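PDB 4QK0: GH127 beta-L-arabinofuranoside from Geobacillus stearothermophilus, which probably hydrolyses beta-L-arabinofuranosides, releasing L-arabinose from the non-reducing ends of arabinose-containing saccharides as a GH127 family glycosidase. Local coordinates for residues S287-C292 with L348-D353. Residues are numbered along the deposited sequence; the frame is centred on the assembly and turned at random.
Sequences SLKQAC and LELEMD
K289, in the first turn of helix 286-302, faces L350, the last residue of helix 334-350, with their CA atoms 7.5 Å apart where the two backbones come nearest. Both helices belong to the GH127 catalytic domain, probably an (alpha/alpha)6 barrel as in its family, and the pair is a worked example of how a lysine between two such helices serves two ends: its methylenes pack while its ammonium group lies near the last carbonyl of the neighbouring helix. With CG anti to the backbone N (chi1 177°) and every later bond extended, the chain of K289 passes obliquely across the isobutyl group of L350. CG of K289 sits against both methyls, 3.9 Å from CD1 of L350, and CD of K289 touches that same methyl. L350 CD2 also meets the buried C292, whose CB is 4.3 Å away; A280 of helix 266-283 touches this leucine too. Were K289 cut back to an alanine, the L350 methyls would probably lose much of their cover, and the water at this helix end its weak second partner. Just beyond L350 the chain leaves helical geometry at E351. There OE1 is hydrogen-bonded to Q293, on the helix that carries K289, and to Y356, while OE2 forms a salt bridge with K511. K289 NZ stays 5.2 Å from E351 OE1, too far for a salt bridge, though the opposite charges probably attract weakly. The amine instead approaches the helix end through solvent: one water donates to L350 O at 3.1 Å and accepts a weak bond from K289 NZ at 3.5 Å.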
loop_
_atom_site.group_PDB
_atom_site.type_symbol
_atom_site.label_atom_id
_atom_site.label_comp_id
_atom_site.label_asym_id
_atom_site.label_seq_id
_atom_site.Cartn_x
_atom_site.Cartn_y
_atom_site.Cartn_z
ATOM N N SER A 287 1.008 -2.524 38.833
ATOM C CA SER A 287 1.860 -2.844 37.727
ATOM C C SER A 287 1.012 -3.014 36.433
ATOM O O SER A 287 1.428 -2.623 35.336
ATOM C CB SER A 287 2.653 -4.134 38.015
ATOM O OG SER A 287 1.801 -5.302 38.002
ATOM N N LEU A 288 -0.169 -3.583 36.601
ATOM C CA LEU A 288 -1.052 -3.794 35.512
ATOM C C LEU A 288 -1.720 -2.466 35.107
ATOM O O LEU A 288 -1.878 -2.170 33.926
ATOM C CB LEU A 288 -2.067 -4.859 35.892
ATOM C CG LEU A 288 -2.775 -5.627 34.807
ATOM C CD1 LEU A 288 -1.791 -6.203 33.809
ATOM C CD2 LEU A 288 -3.592 -6.739 35.476
ATOM N N LYS A 289 -2.047 -1.663 36.090
ATOM C CA LYS A 289 -2.562 -0.346 35.855
ATOM C C LYS A 289 -1.610 0.493 35.011
ATOM O O LYS A 289 -2.036 1.170 34.091
ATOM C CB LYS A 289 -2.813 0.369 37.179
ATOM C CG LYS A 289 -3.288 1.802 37.051
ATOM C CD LYS A 289 -3.757 2.374 38.385
ATOM C CE LYS A 289 -3.818 3.886 38.286
ATOM N NZ LYS A 289 -4.694 4.486 39.312
ATOM N N GLN A 290 -0.343 0.461 35.357
ATOM C CA GLN A 290 0.673 1.215 34.634
ATOM C C GLN A 290 0.885 0.685 33.242
ATOM O O GLN A 290 1.046 1.464 32.339
ATOM C CB GLN A 290 2.003 1.182 35.366
ATOM C CG GLN A 290 2.071 2.307 36.385
ATOM C CD GLN A 290 3.201 2.127 37.372
ATOM O OE1 GLN A 290 4.153 1.374 37.124
ATOM N NE2 GLN A 290 3.094 2.797 38.516
ATOM N N ALA A 291 0.861 -0.632 33.076
ATOM C CA ALA A 291 0.949 -1.233 31.741
ATOM C C ALA A 291 -0.193 -0.734 30.852
ATOM O O ALA A 291 0.034 -0.314 29.738
ATOM C CB ALA A 291 0.938 -2.739 31.823
ATOM N N CYS A 292 -1.406 -0.710 31.404
ATOM C CA CYS A 292 -2.568 -0.195 30.716
ATOM C C CYS A 292 -2.398 1.229 30.318
ATOM O O CYS A 292 -2.787 1.579 29.217
ATOM C CB CYS A 292 -3.842 -0.330 31.544
ATOM S SG CYS A 292 -4.366 -2.069 31.715
ATOM N N LEU A 348 -11.935 4.170 32.352
ATOM C CA LEU A 348 -12.651 5.095 33.205
ATOM C C LEU A 348 -12.868 4.543 34.620
ATOM O O LEU A 348 -12.870 5.285 35.559
ATOM C CB LEU A 348 -14.004 5.436 32.613
ATOM C CG LEU A 348 -13.891 6.459 31.488
ATOM C CD1 LEU A 348 -15.219 6.587 30.758
ATOM C CD2 LEU A 348 -13.422 7.798 32.033
ATOM N N GLU A 349 -13.063 3.238 34.747
ATOM C CA GLU A 349 -13.219 2.608 36.063
ATOM C C GLU A 349 -11.887 2.526 36.779
ATOM O O GLU A 349 -11.825 2.473 37.985
ATOM C CB GLU A 349 -13.875 1.237 35.913
ATOM C CG GLU A 349 -15.341 1.387 35.457
ATOM C CD GLU A 349 -15.999 0.079 34.983
ATOM O OE1 GLU A 349 -15.353 -0.996 35.107
ATOM O OE2 GLU A 349 -17.143 0.134 34.461
ATOM N N LEU A 350 -10.805 2.595 36.032
ATOM C CA LEU A 350 -9.485 2.562 36.617
ATOM C C LEU A 350 -8.979 3.927 37.068
ATOM O O LEU A 350 -8.206 4.041 38.013
ATOM C CB LEU A 350 -8.556 2.009 35.570
ATOM C CG LEU A 350 -7.118 1.691 35.893
ATOM C CD1 LEU A 350 -7.050 0.683 37.035
ATOM C CD2 LEU A 350 -6.461 1.124 34.635
ATOM N N GLU A 351 -9.428 4.969 36.388
ATOM C CA GLU A 351 -9.029 6.314 36.678
ATOM C C GLU A 351 -10.013 7.252 35.921
ATOM O O GLU A 351 -10.211 7.153 34.691
ATOM C CB GLU A 351 -7.602 6.487 36.237
ATOM C CG GLU A 351 -6.971 7.844 36.522
ATOM C CD GLU A 351 -5.804 8.129 35.586
ATOM O OE1 GLU A 351 -5.288 7.174 34.945
ATOM O OE2 GLU A 351 -5.426 9.314 35.436
HETATM N N MSE A 352 -10.598 8.168 36.655
HETATM C CA MSE A 352 -11.532 9.116 36.119
HETATM C C MSE A 352 -10.795 10.245 35.419
HETATM O O MSE A 352 -10.440 11.238 36.019
HETATM C CB MSE A 352 -12.416 9.603 37.236
HETATM C CG MSE A 352 -13.503 10.457 36.608
HETATM SE SE MSE A 352 -14.712 9.455 35.377
HETATM C CE MSE A 352 -15.018 7.860 36.456
ATOM N N ASP A 353 -10.550 10.068 34.120
ATOM C CA ASP A 353 -9.869 11.050 33.293
ATOM C C ASP A 353 -10.708 11.278 32.021
ATOM O O ASP A 353 -10.993 10.343 31.245
ATOM C CB ASP A 353 -8.469 10.542 32.976
ATOM C CG ASP A 353 -7.613 11.566 32.304
ATOM O OD1 ASP A 353 -8.114 12.438 31.510
ATOM O OD2 ASP A 353 -6.408 11.500 32.571
HETATM O O HOH W 1 -7.310 2.494 40.494
#